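Local coordinates for NAD-dependent L-serine dehydrogenase (Pseudomonas aeruginosa, PDB 3OBB), which catalyses the NAD-dependent oxidation of L-serine and methyl-L-serine, with low activity toward beta-hydroxyisobutyrate, and works as a homotetramer built as a dimer of dimers, at residues A[221-225]-A[286-291]; A[243-247]-A[274-278]; A[188-192]-A[204-208]; A[173-178]-A[249-254]. All blocks are in the same frame, centred on the assembly; numbering follows the deposited sequence.

Contact 1: A[221-225]-A[286-291]; sequences YNPWP and DFSVVQ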
loop_
_atom_site.group_PDB
_atom_site.type_symbol
_atom_site.label_atom_id
_atom_site.label_comp_id
_atom_site.label_asym_id
_atom_site.label_seq_id
_atom_site.Cartn_x
_atom_site.Cartn_y
_atom_site.Cartn_z
ATOM N N TYR A 221 7.620 22.174 8.137
ATOM C CA TYR A 221 8.503 21.431 7.235
ATOM C C TYR A 221 7.804 21.057 5.925
ATOM O O TYR A 221 7.748 19.875 5.547
ATOM C CB TYR A 221 8.917 20.154 7.949
ATOM C CG TYR A 221 10.326 19.698 7.774
ATOM C CD1 TYR A 221 11.226 19.793 8.843
ATOM C CD2 TYR A 221 10.762 19.116 6.577
ATOM C CE1 TYR A 221 12.510 19.361 8.732
ATOM C CE2 TYR A 221 12.078 18.681 6.439
ATOM C CZ TYR A 221 12.943 18.779 7.536
ATOM O OH TYR A 221 14.244 18.325 7.458
ATOM N N ASN A 222 7.273 22.062 5.237
ATOM C CA ASN A 222 6.411 21.795 4.087
ATOM C C ASN A 222 7.225 21.231 2.913
ATOM O O ASN A 222 8.251 21.806 2.569
ATOM C CB ASN A 222 5.631 23.065 3.708
ATOM C CG ASN A 222 4.588 22.791 2.621
ATOM O OD1 ASN A 222 4.955 22.440 1.469
ATOM N ND2 ASN A 222 3.284 22.869 2.989
ATOM N N PRO A 223 6.816 20.080 2.323
ATOM C CA PRO A 223 7.622 19.489 1.232
ATOM C C PRO A 223 7.576 20.150 -0.150
ATOM O O PRO A 223 8.343 19.748 -1.031
ATOM C CB PRO A 223 7.072 18.060 1.151
ATOM C CG PRO A 223 5.651 18.218 1.537
ATOM C CD PRO A 223 5.672 19.197 2.660
ATOM N N TRP A 224 6.721 21.156 -0.337
ATOM C CA TRP A 224 6.546 21.839 -1.648
ATOM C C TRP A 224 7.458 23.052 -1.788
ATOM O O TRP A 224 7.381 23.962 -0.960
ATOM C CB TRP A 224 5.094 22.285 -1.864
ATOM C CG TRP A 224 4.826 22.593 -3.322
ATOM C CD1 TRP A 224 4.997 23.792 -3.954
ATOM C CD2 TRP A 224 4.375 21.679 -4.322
ATOM N NE1 TRP A 224 4.648 23.685 -5.280
ATOM C CE2 TRP A 224 4.293 22.389 -5.536
ATOM C CE3 TRP A 224 4.075 20.312 -4.322
ATOM C CZ2 TRP A 224 3.900 21.783 -6.738
ATOM C CZ3 TRP A 224 3.682 19.717 -5.515
ATOM C CH2 TRP A 224 3.609 20.454 -6.705
ATOM N N PRO A 225 8.351 23.053 -2.806
ATOM C CA PRO A 225 9.373 24.118 -2.927
ATOM C C PRO A 225 8.716 25.463 -2.931
ATOM O O PRO A 225 7.680 25.625 -3.596
ATOM C CB PRO A 225 10.015 23.855 -4.312
ATOM C CG PRO A 225 9.963 22.291 -4.416
ATOM C CD PRO A 225 8.513 22.028 -3.866
ATOM N N ASP A 286 17.311 15.736 1.843
ATOM C CA ASP A 286 16.377 15.802 2.961
ATOM C C ASP A 286 15.165 14.893 2.677
ATOM O O ASP A 286 14.707 14.805 1.527
ATOM C CB ASP A 286 15.893 17.229 3.179
ATOM C CG ASP A 286 14.755 17.282 4.182
ATOM O OD1 ASP A 286 15.064 17.111 5.400
ATOM O OD2 ASP A 286 13.563 17.439 3.752
ATOM N N PHE A 287 14.634 14.236 3.712
ATOM C CA PHE A 287 13.582 13.239 3.506
ATOM C C PHE A 287 12.320 13.826 2.844
ATOM O O PHE A 287 11.548 13.084 2.269
ATOM C CB PHE A 287 13.239 12.500 4.824
ATOM C CG PHE A 287 12.484 13.346 5.827
ATOM C CD1 PHE A 287 13.055 14.516 6.356
ATOM C CD2 PHE A 287 11.180 12.998 6.210
ATOM C CE1 PHE A 287 12.353 15.303 7.288
ATOM C CE2 PHE A 287 10.467 13.763 7.139
ATOM C CZ PHE A 287 11.044 14.919 7.680
ATOM N N SER A 288 12.095 15.144 2.912
ATOM C CA SER A 288 10.940 15.726 2.195
ATOM C C SER A 288 11.059 15.670 0.660
ATOM O O SER A 288 10.099 15.967 -0.049
ATOM C CB SER A 288 10.563 17.132 2.726
ATOM O OG SER A 288 11.520 18.119 2.389
ATOM N N VAL A 289 12.218 15.244 0.162
ATOM C CA VAL A 289 12.466 14.969 -1.269
ATOM C C VAL A 289 11.470 13.942 -1.839
ATOM O O VAL A 289 11.266 13.842 -3.072
ATOM C CB VAL A 289 13.934 14.522 -1.516
ATOM C CG1 VAL A 289 14.147 13.017 -1.135
ATOM C CG2 VAL A 289 14.346 14.798 -2.956
ATOM N N VAL A 290 10.775 13.257 -0.931
ATOM C CA VAL A 290 9.688 12.373 -1.325
ATOM C C VAL A 290 8.691 13.134 -2.210
ATOM O O VAL A 290 8.029 12.518 -3.032
ATOM C CB VAL A 290 9.040 11.702 -0.062
ATOM C CG1 VAL A 290 8.144 12.677 0.707
ATOM C CG2 VAL A 290 8.302 10.407 -0.407
ATOM N N GLN A 291 8.611 14.466 -2.047
ATOM C CA GLN A 291 7.802 15.344 -2.920
ATOM C C GLN A 291 8.004 15.058 -4.412
ATOM O O GLN A 291 7.065 15.132 -5.183
ATOM C CB GLN A 291 8.070 16.847 -2.629
ATOM C CG GLN A 291 7.045 17.831 -3.289
ATOM C CD GLN A 291 5.622 17.634 -2.766
ATOM O OE1 GLN A 291 5.230 18.223 -1.766
ATOM N NE2 GLN A 291 4.846 16.805 -3.448
HETATM O O HOH W 1 10.951 20.753 3.011
#
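The polar part of this loop-to-loop contact centres on the carboxylate of Asp286. Tyr221 OH donates to Asp286 OD1 at 2.5 Å, while Asp286 OD2 accepts from Ser288 N (2.9 Å), forming an Asx turn, and from Ser288 OG (2.5 Å). Water 1 carries the network back across, donating to Asn222 O and Ser288 OG at 2.9 and 2.8 Å. A second Asx turn, Trp224 N to Asn222 OD1 at 2.8 Å, turns the backbone at 222-224. Both segments are connections of the all-helical C-terminal domain: 221-225 follows helix 216-220, and 286-291, with a 3-10 turn at 287-289, leads into helix 291-294. Van der Waals contacts run along the rest of the interface. Tyr221 CE2 comes within 3.5 Å of Phe287 CE1, the two rings inclined at 51°, and Pro223 CB sits 3.9 Å from Ser288 CB. Gln291 spans Pro223 and Trp224, its CD 3.5 Å from Trp224 CE3, and its NE2 is hydrogen-bonded to Ala188 O of helix 168-196.

Contact 2: A[243-247]-A[274-278]; sequences AQLMA and YRLLL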
loop_
_atom_site.group_PDB
_atom_site.type_symbol
_atom_site.label_atom_id
_atom_site.label_comp_id
_atom_site.label_asym_id
_atom_site.label_seq_id
_atom_site.Cartn_x
_atom_site.Cartn_y
_atom_site.Cartn_z
ATOM N N ALA A 243 17.064 11.199 3.598
ATOM C CA ALA A 243 16.131 10.139 3.232
ATOM C C ALA A 243 16.647 8.774 3.667
ATOM O O ALA A 243 15.864 7.893 4.059
ATOM C CB ALA A 243 15.884 10.162 1.689
ATOM N N GLN A 244 17.964 8.581 3.571
ATOM C CA GLN A 244 18.564 7.285 3.915
ATOM C C GLN A 244 18.363 6.984 5.396
ATOM O O GLN A 244 18.050 5.840 5.758
ATOM C CB GLN A 244 20.044 7.238 3.548
ATOM C CG GLN A 244 20.693 5.891 3.802
ATOM C CD GLN A 244 22.176 5.893 3.383
ATOM O OE1 GLN A 244 22.784 6.959 3.208
ATOM N NE2 GLN A 244 22.759 4.706 3.255
ATOM N N LEU A 245 18.510 8.012 6.236
ATOM C CA LEU A 245 18.244 7.905 7.674
ATOM C C LEU A 245 16.761 7.662 8.007
ATOM O O LEU A 245 16.435 6.840 8.889
ATOM C CB LEU A 245 18.730 9.154 8.408
ATOM C CG LEU A 245 20.248 9.364 8.456
ATOM C CD1 LEU A 245 20.579 10.696 9.159
ATOM C CD2 LEU A 245 20.950 8.176 9.131
HETATM N N MSE A 246 15.863 8.378 7.326
HETATM C CA MSE A 246 14.447 8.052 7.439
HETATM C C MSE A 246 14.171 6.577 7.050
HETATM O O MSE A 246 13.401 5.899 7.728
HETATM C CB MSE A 246 13.596 9.005 6.596
HETATM C CG MSE A 246 12.099 8.675 6.644
HETATM SE SE MSE A 246 11.446 8.598 8.509
HETATM C CE MSE A 246 10.982 10.459 8.519
ATOM N N ALA A 247 14.795 6.080 5.972
ATOM C CA ALA A 247 14.591 4.678 5.531
ATOM C C ALA A 247 15.093 3.704 6.597
ATOM O O ALA A 247 14.482 2.664 6.835
ATOM C CB ALA A 247 15.312 4.407 4.211
ATOM N N TYR A 274 10.297 5.260 0.308
ATOM C CA TYR A 274 11.663 5.696 0.636
ATOM C C TYR A 274 12.694 4.862 -0.090
ATOM O O TYR A 274 13.688 5.397 -0.579
ATOM C CB TYR A 274 11.902 5.818 2.146
ATOM C CG TYR A 274 11.437 7.175 2.589
ATOM C CD1 TYR A 274 12.204 8.310 2.294
ATOM C CD2 TYR A 274 10.186 7.355 3.203
ATOM C CE1 TYR A 274 11.772 9.587 2.632
ATOM C CE2 TYR A 274 9.737 8.640 3.541
ATOM C CZ TYR A 274 10.531 9.743 3.244
ATOM O OH TYR A 274 10.097 11.005 3.547
ATOM N N ARG A 275 12.444 3.563 -0.229
ATOM C CA ARG A 275 13.423 2.738 -0.923
ATOM C C ARG A 275 13.513 3.080 -2.413
ATOM O O ARG A 275 14.590 2.989 -3.001
ATOM C CB ARG A 275 13.194 1.240 -0.663
ATOM C CG ARG A 275 13.453 0.930 0.817
ATOM C CD ARG A 275 14.185 -0.353 1.058
ATOM N NE ARG A 275 14.347 -0.626 2.490
ATOM C CZ ARG A 275 13.886 -1.702 3.124
ATOM N NH1 ARG A 275 13.223 -2.641 2.469
ATOM N NH2 ARG A 275 14.093 -1.841 4.428
ATOM N N LEU A 276 12.375 3.478 -2.994
ATOM C CA LEU A 276 12.293 3.981 -4.374
ATOM C C LEU A 276 13.136 5.238 -4.515
ATOM O O LEU A 276 13.842 5.399 -5.473
ATOM C CB LEU A 276 10.837 4.320 -4.701
ATOM C CG LEU A 276 9.987 3.378 -5.576
ATOM C CD1 LEU A 276 10.336 1.872 -5.500
ATOM C CD2 LEU A 276 8.465 3.645 -5.470
ATOM N N LEU A 277 13.075 6.118 -3.527
ATOM C CA LEU A 277 13.897 7.327 -3.525
ATOM C C LEU A 277 15.373 6.982 -3.531
ATOM O O LEU A 277 16.157 7.670 -4.184
ATOM C CB LEU A 277 13.571 8.221 -2.317
ATOM C CG LEU A 277 12.230 8.951 -2.432
ATOM C CD1 LEU A 277 11.944 9.665 -1.126
ATOM C CD2 LEU A 277 12.243 9.922 -3.642
ATOM N N LEU A 278 15.734 5.912 -2.827
ATOM C CA LEU A 278 17.121 5.464 -2.760
ATOM C C LEU A 278 17.601 4.952 -4.113
ATOM O O LEU A 278 18.704 5.324 -4.547
ATOM C CB LEU A 278 17.345 4.425 -1.657
ATOM C CG LEU A 278 16.882 4.731 -0.206
ATOM C CD1 LEU A 278 17.348 3.628 0.768
ATOM C CD2 LEU A 278 17.268 6.102 0.351
HETATM O O HOH W 2 15.410 0.180 5.771
#
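Helices 243-260 and 265-279 run roughly antiparallel here, with the axes of the two short segments inclined at 141° and 9.5 Å apart at closest approach. The backbones come nearest at Ala247 and Tyr274, whose CA atoms are 5.8 Å apart; Gln244 CA and Leu278 CA are 7.1 Å apart. Alanines make the approach possible: Ala247 CB lies 4.2 Å from Tyr274 CB and 4.1 Å from Leu278 CD1, and Ala243 CB is 4.2 Å from Tyr274 CD1. The pair belongs to the helical C-terminal domain characteristic of the HIBADH-related family, and Ala247 directly precedes Lys248, an NAD(+)-binding residue. Leu278 also reaches the backbone of the first helix, with CD2 4.0 Å from Gln244 CA. On the buried flank, selenomethionine Met246 lays its CG over the face of the Tyr274 ring, 3.9 Å from the centroid and 12° off the normal, a CH-pi contact. Tyr274 OH is hydrogen-bonded to Phe287 O. Water 2 provides a polar bridge, donating to Ala247 O at 2.9 Å and accepting from Arg275 NH2 at 2.8 Å, while Arg275 NH1 donates to Ser262 O of a neighbouring subunit.

Contact 3: A[188-192]-A[204-208]; sequences AEAMA and LAEIM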
loop_
_atom_site.group_PDB
_atom_site.type_symbol
_atom_site.label_atom_id
_atom_site.label_comp_id
_atom_site.label_asym_id
_atom_site.label_seq_id
_atom_site.Cartn_x
_atom_site.Cartn_y
_atom_site.Cartn_z
ATOM N N ALA A 188 2.978 15.504 1.037
ATOM C CA ALA A 188 3.533 15.690 -0.292
ATOM C C ALA A 188 2.527 15.282 -1.374
ATOM O O ALA A 188 2.415 15.933 -2.423
ATOM C CB ALA A 188 4.802 14.869 -0.423
ATOM N N GLU A 189 1.810 14.187 -1.132
ATOM C CA GLU A 189 0.864 13.689 -2.114
ATOM C C GLU A 189 -0.380 14.586 -2.171
ATOM O O GLU A 189 -0.975 14.767 -3.252
ATOM C CB GLU A 189 0.494 12.223 -1.812
ATOM C CG GLU A 189 -0.758 12.020 -1.017
ATOM C CD GLU A 189 -1.082 10.511 -0.775
ATOM O OE1 GLU A 189 -0.259 9.640 -1.151
ATOM O OE2 GLU A 189 -2.174 10.226 -0.226
ATOM N N ALA A 190 -0.772 15.123 -1.010
ATOM C CA ALA A 190 -1.932 16.033 -0.938
ATOM C C ALA A 190 -1.597 17.345 -1.643
ATOM O O ALA A 190 -2.393 17.829 -2.444
ATOM C CB ALA A 190 -2.334 16.280 0.508
HETATM N N MSE A 191 -0.412 17.895 -1.391
HETATM C CA MSE A 191 0.041 19.146 -2.038
HETATM C C MSE A 191 0.050 19.004 -3.560
HETATM O O MSE A 191 -0.421 19.883 -4.294
HETATM C CB MSE A 191 1.461 19.536 -1.560
HETATM C CG MSE A 191 1.575 19.977 -0.073
HETATM SE SE MSE A 191 0.596 21.626 0.290
HETATM C CE MSE A 191 1.514 22.828 -0.975
ATOM N N ALA A 192 0.558 17.876 -4.032
ATOM C CA ALA A 192 0.693 17.622 -5.470
ATOM C C ALA A 192 -0.676 17.437 -6.110
ATOM O O ALA A 192 -0.953 17.965 -7.182
ATOM C CB ALA A 192 1.588 16.385 -5.699
ATOM N N LEU A 204 -3.357 26.179 -0.498
ATOM C CA LEU A 204 -3.665 24.821 -0.056
ATOM C C LEU A 204 -2.939 24.430 1.235
ATOM O O LEU A 204 -3.572 23.836 2.119
ATOM C CB LEU A 204 -3.381 23.805 -1.156
ATOM C CG LEU A 204 -3.578 22.366 -0.721
ATOM C CD1 LEU A 204 -5.067 22.020 -0.383
ATOM C CD2 LEU A 204 -3.011 21.409 -1.755
ATOM N N ALA A 205 -1.632 24.754 1.324
ATOM C CA ALA A 205 -0.839 24.507 2.528
ATOM C C ALA A 205 -1.467 25.159 3.758
ATOM O O ALA A 205 -1.588 24.524 4.808
ATOM C CB ALA A 205 0.635 24.999 2.352
ATOM N N GLU A 206 -1.874 26.427 3.633
ATOM C CA GLU A 206 -2.428 27.142 4.788
ATOM C C GLU A 206 -3.757 26.493 5.217
ATOM O O GLU A 206 -4.009 26.298 6.417
ATOM C CB GLU A 206 -2.582 28.661 4.526
ATOM C CG GLU A 206 -3.212 29.401 5.741
ATOM C CD GLU A 206 -3.806 30.809 5.473
ATOM O OE1 GLU A 206 -3.823 31.268 4.295
ATOM O OE2 GLU A 206 -4.282 31.439 6.468
ATOM N N ILE A 207 -4.602 26.154 4.240
ATOM C CA ILE A 207 -5.926 25.573 4.535
ATOM C C ILE A 207 -5.786 24.269 5.317
ATOM O O ILE A 207 -6.400 24.093 6.371
ATOM C CB ILE A 207 -6.758 25.378 3.236
ATOM C CG1 ILE A 207 -7.287 26.721 2.738
ATOM C CG2 ILE A 207 -7.935 24.457 3.443
ATOM C CD1 ILE A 207 -7.645 26.735 1.257
HETATM N N MSE A 208 -4.922 23.382 4.827
HETATM C CA MSE A 208 -4.761 22.063 5.437
HETATM C C MSE A 208 -4.083 22.172 6.777
HETATM O O MSE A 208 -4.484 21.469 7.718
HETATM C CB MSE A 208 -4.021 21.093 4.518
HETATM C CG MSE A 208 -4.775 20.787 3.248
HETATM SE SE MSE A 208 -4.080 19.264 2.295
HETATM C CE MSE A 208 -2.229 19.904 2.037
#
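Selenomethionine Met191 extends its SE atom across to helix 201-209, where it meets three residues: it lies 3.7 Å from Met208 CE, 4.0 Å from Ala205 CB and 4.2 Å from Leu204 CD2. Its CA-to-CB bond points sideways, so it is the bend of the chain, with chi1, chi2 and chi3 all in the m well, that brings the selenium to the opposing helix. Met208, likewise a selenomethionine, reaches back, placing its SE 3.9 Å from Ala190 CB. Leu204 fills the space close to the first helix's backbone, its CD2 3.7 Å from Ala190 O and 3.8 Å from Met191 CA. The two elements are neighbours in sequence: the long helix 168-196 ends, and after a short connection helix 201-209 packs obliquely back against it, two consecutive helices of the helical C-terminal domain. The segment axes are inclined at 128° and come no nearer than 10.7 Å, a spacing bridged by the long Met and Leu side chains, and the nearest CA atoms, those of Met191 and Leu204, are 7.1 Å apart. All the touching residues are buried and apolar. Trp224 packs on Met191 within the same chain. A neighbouring subunit also packs here: Asn176 of that chain touches Met208, and the backbone N atoms of its Met266 and Gly267 donate to the carboxylate of Glu189.

Contact 4: A[173-178]-A[249-254]; sequences KVCNNQ and DLGLAQ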
loop_
_atom_site.group_PDB
_atom_site.type_symbol
_atom_site.label_atom_id
_atom_site.label_comp_id
_atom_site.label_asym_id
_atom_site.label_seq_id
_atom_site.Cartn_x
_atom_site.Cartn_y
_atom_site.Cartn_z
ATOM N N LYS A 173 10.473 6.325 19.872
ATOM C CA LYS A 173 11.235 6.938 18.775
ATOM C C LYS A 173 10.867 6.360 17.412
ATOM O O LYS A 173 10.651 7.100 16.450
ATOM C CB LYS A 173 12.762 6.803 19.008
ATOM C CG LYS A 173 13.643 7.373 17.863
ATOM C CD LYS A 173 13.413 8.877 17.653
ATOM C CE LYS A 173 14.135 9.409 16.415
ATOM N NZ LYS A 173 15.635 9.314 16.512
ATOM N N VAL A 174 10.830 5.030 17.326
ATOM C CA VAL A 174 10.500 4.393 16.070
ATOM C C VAL A 174 9.024 4.550 15.700
ATOM O O VAL A 174 8.698 4.608 14.536
ATOM C CB VAL A 174 10.992 2.899 15.966
ATOM C CG1 VAL A 174 12.544 2.794 16.254
ATOM C CG2 VAL A 174 10.121 1.909 16.827
ATOM N N CYS A 175 8.129 4.600 16.678
ATOM C CA CYS A 175 6.708 4.878 16.393
ATOM C C CYS A 175 6.547 6.312 15.863
ATOM O O CYS A 175 5.813 6.555 14.886
ATOM C CB CYS A 175 5.900 4.721 17.677
ATOM S SG CYS A 175 5.753 2.951 18.203
ATOM N N ASN A 176 7.229 7.250 16.533
ATOM C CA ASN A 176 7.149 8.660 16.205
ATOM C C ASN A 176 7.680 8.900 14.811
ATOM O O ASN A 176 7.033 9.566 14.046
ATOM C CB ASN A 176 7.942 9.526 17.188
ATOM C CG ASN A 176 7.942 10.977 16.783
ATOM O OD1 ASN A 176 7.035 11.719 17.144
ATOM N ND2 ASN A 176 8.940 11.387 15.958
ATOM N N ASN A 177 8.874 8.379 14.499
ATOM C CA ASN A 177 9.465 8.611 13.182
ATOM C C ASN A 177 8.747 7.919 12.047
ATOM O O ASN A 177 8.670 8.474 10.938
ATOM C CB ASN A 177 10.985 8.386 13.161
ATOM C CG ASN A 177 11.731 9.622 13.659
ATOM O OD1 ASN A 177 11.189 10.329 14.504
ATOM N ND2 ASN A 177 12.927 9.931 13.095
ATOM N N GLN A 178 8.182 6.744 12.322
ATOM C CA GLN A 178 7.340 6.097 11.329
ATOM C C GLN A 178 6.078 6.927 11.020
ATOM O O GLN A 178 5.655 7.060 9.857
ATOM C CB GLN A 178 6.961 4.684 11.742
ATOM C CG GLN A 178 6.199 3.962 10.634
ATOM C CD GLN A 178 5.898 2.496 10.978
ATOM O OE1 GLN A 178 5.237 2.202 11.985
ATOM N NE2 GLN A 178 6.365 1.587 10.141
ATOM N N ASP A 249 15.284 4.342 9.936
ATOM C CA ASP A 249 14.316 4.461 11.039
ATOM C C ASP A 249 13.062 3.664 10.763
ATOM O O ASP A 249 12.534 3.024 11.637
ATOM C CB ASP A 249 13.954 5.941 11.256
ATOM C CG ASP A 249 15.055 6.716 12.024
ATOM O OD1 ASP A 249 16.060 6.075 12.436
ATOM O OD2 ASP A 249 14.929 7.945 12.237
ATOM N N LEU A 250 12.580 3.728 9.533
ATOM C CA LEU A 250 11.396 2.971 9.127
ATOM C C LEU A 250 11.730 1.493 9.225
ATOM O O LEU A 250 10.901 0.692 9.598
ATOM C CB LEU A 250 11.043 3.339 7.684
ATOM C CG LEU A 250 9.896 4.264 7.262
ATOM C CD1 LEU A 250 8.851 4.674 8.342
ATOM C CD2 LEU A 250 10.323 5.381 6.360
ATOM N N GLY A 251 12.965 1.135 8.902
ATOM C CA GLY A 251 13.394 -0.273 8.935
ATOM C C GLY A 251 13.373 -0.831 10.354
ATOM O O GLY A 251 12.899 -1.941 10.574
ATOM N N LEU A 252 13.860 -0.046 11.309
ATOM C CA LEU A 252 13.767 -0.384 12.737
ATOM C C LEU A 252 12.318 -0.538 13.228
ATOM O O LEU A 252 12.010 -1.424 14.055
ATOM C CB LEU A 252 14.465 0.669 13.594
ATOM C CG LEU A 252 15.960 0.906 13.380
ATOM C CD1 LEU A 252 16.489 2.013 14.298
ATOM C CD2 LEU A 252 16.827 -0.371 13.511
ATOM N N ALA A 253 11.445 0.333 12.735
ATOM C CA ALA A 253 10.035 0.248 13.067
ATOM C C ALA A 253 9.426 -1.099 12.582
ATOM O O ALA A 253 8.658 -1.738 13.318
ATOM C CB ALA A 253 9.277 1.463 12.516
ATOM N N GLN A 254 9.817 -1.556 11.386
ATOM C CA GLN A 254 9.412 -2.879 10.894
ATOM C C GLN A 254 9.853 -4.020 11.804
ATOM O O GLN A 254 9.150 -5.028 11.942
ATOM C CB GLN A 254 9.993 -3.141 9.500
ATOM C CG GLN A 254 9.494 -2.214 8.473
ATOM C CD GLN A 254 7.997 -2.285 8.351
ATOM O OE1 GLN A 254 7.314 -1.307 8.618
ATOM N NE2 GLN A 254 7.472 -3.469 7.988
HETATM O O HOH W 3 16.760 9.334 13.600
#
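This is a buried helix-helix crossing beside the active site, where the long helix 168-196 meets helix 243-260, both of the helical C-terminal domain. It carries the active-site Lys173 and lies next to Lys248, which binds NAD(+). The segment axes cross at -123° with a closest approach of 8.7 Å. Val174 and Ala253 bring the backbones closest, CA to CA 5.1 Å, and the small alanine lets its CB settle 3.8 Å from Val174 O. Around this point Val174 CG1 packs on Leu252 CB at 3.9 Å. The aliphatic part of Gln178 lies along Leu250, with Gln178 CG 3.6 Å from Leu250 CD1. Toward the active site the chemistry turns polar. Asn177 ND2 donates to Asp249 OD2 at 2.9 Å and also makes a weak hydrogen bond to a buffer molecule, EPE. Lys173 NZ is hydrogen-bonded to Val123 O and to Thr98 OG1, Thr98 being an NAD(+)-binding residue. At 4.5 Å, Lys173 NZ and Asp249 OD2 are too far apart for a direct salt bridge; water 3 joins them, accepting from Lys173 NZ at 3.1 Å and donating to Asp249 OD2 at 2.7 Å.

All four contacts are largely buried and lie in the helical C-terminal domain, but their chemistry differs. Helix 168-196 serves contacts 3 and 4, whose centres are about 24 Å apart: at contact 4 it joins a polar active-site network, at contact 3 an apolar cluster away from the annotated sites. Both touch the same neighbouring subunit. Helix 243-260 likewise links contact 4 to contact 2, which is mainly apolar and includes partly exposed Leu278 and exposed Gln244. Contact 1, the one made by loops, relies on a carboxylate network and touches contacts 2 and 3, through Phe287 O to Tyr274 OH and Gln291 NE2 to Ala188 O, both probable hydrogen bonds of 2.8 Å.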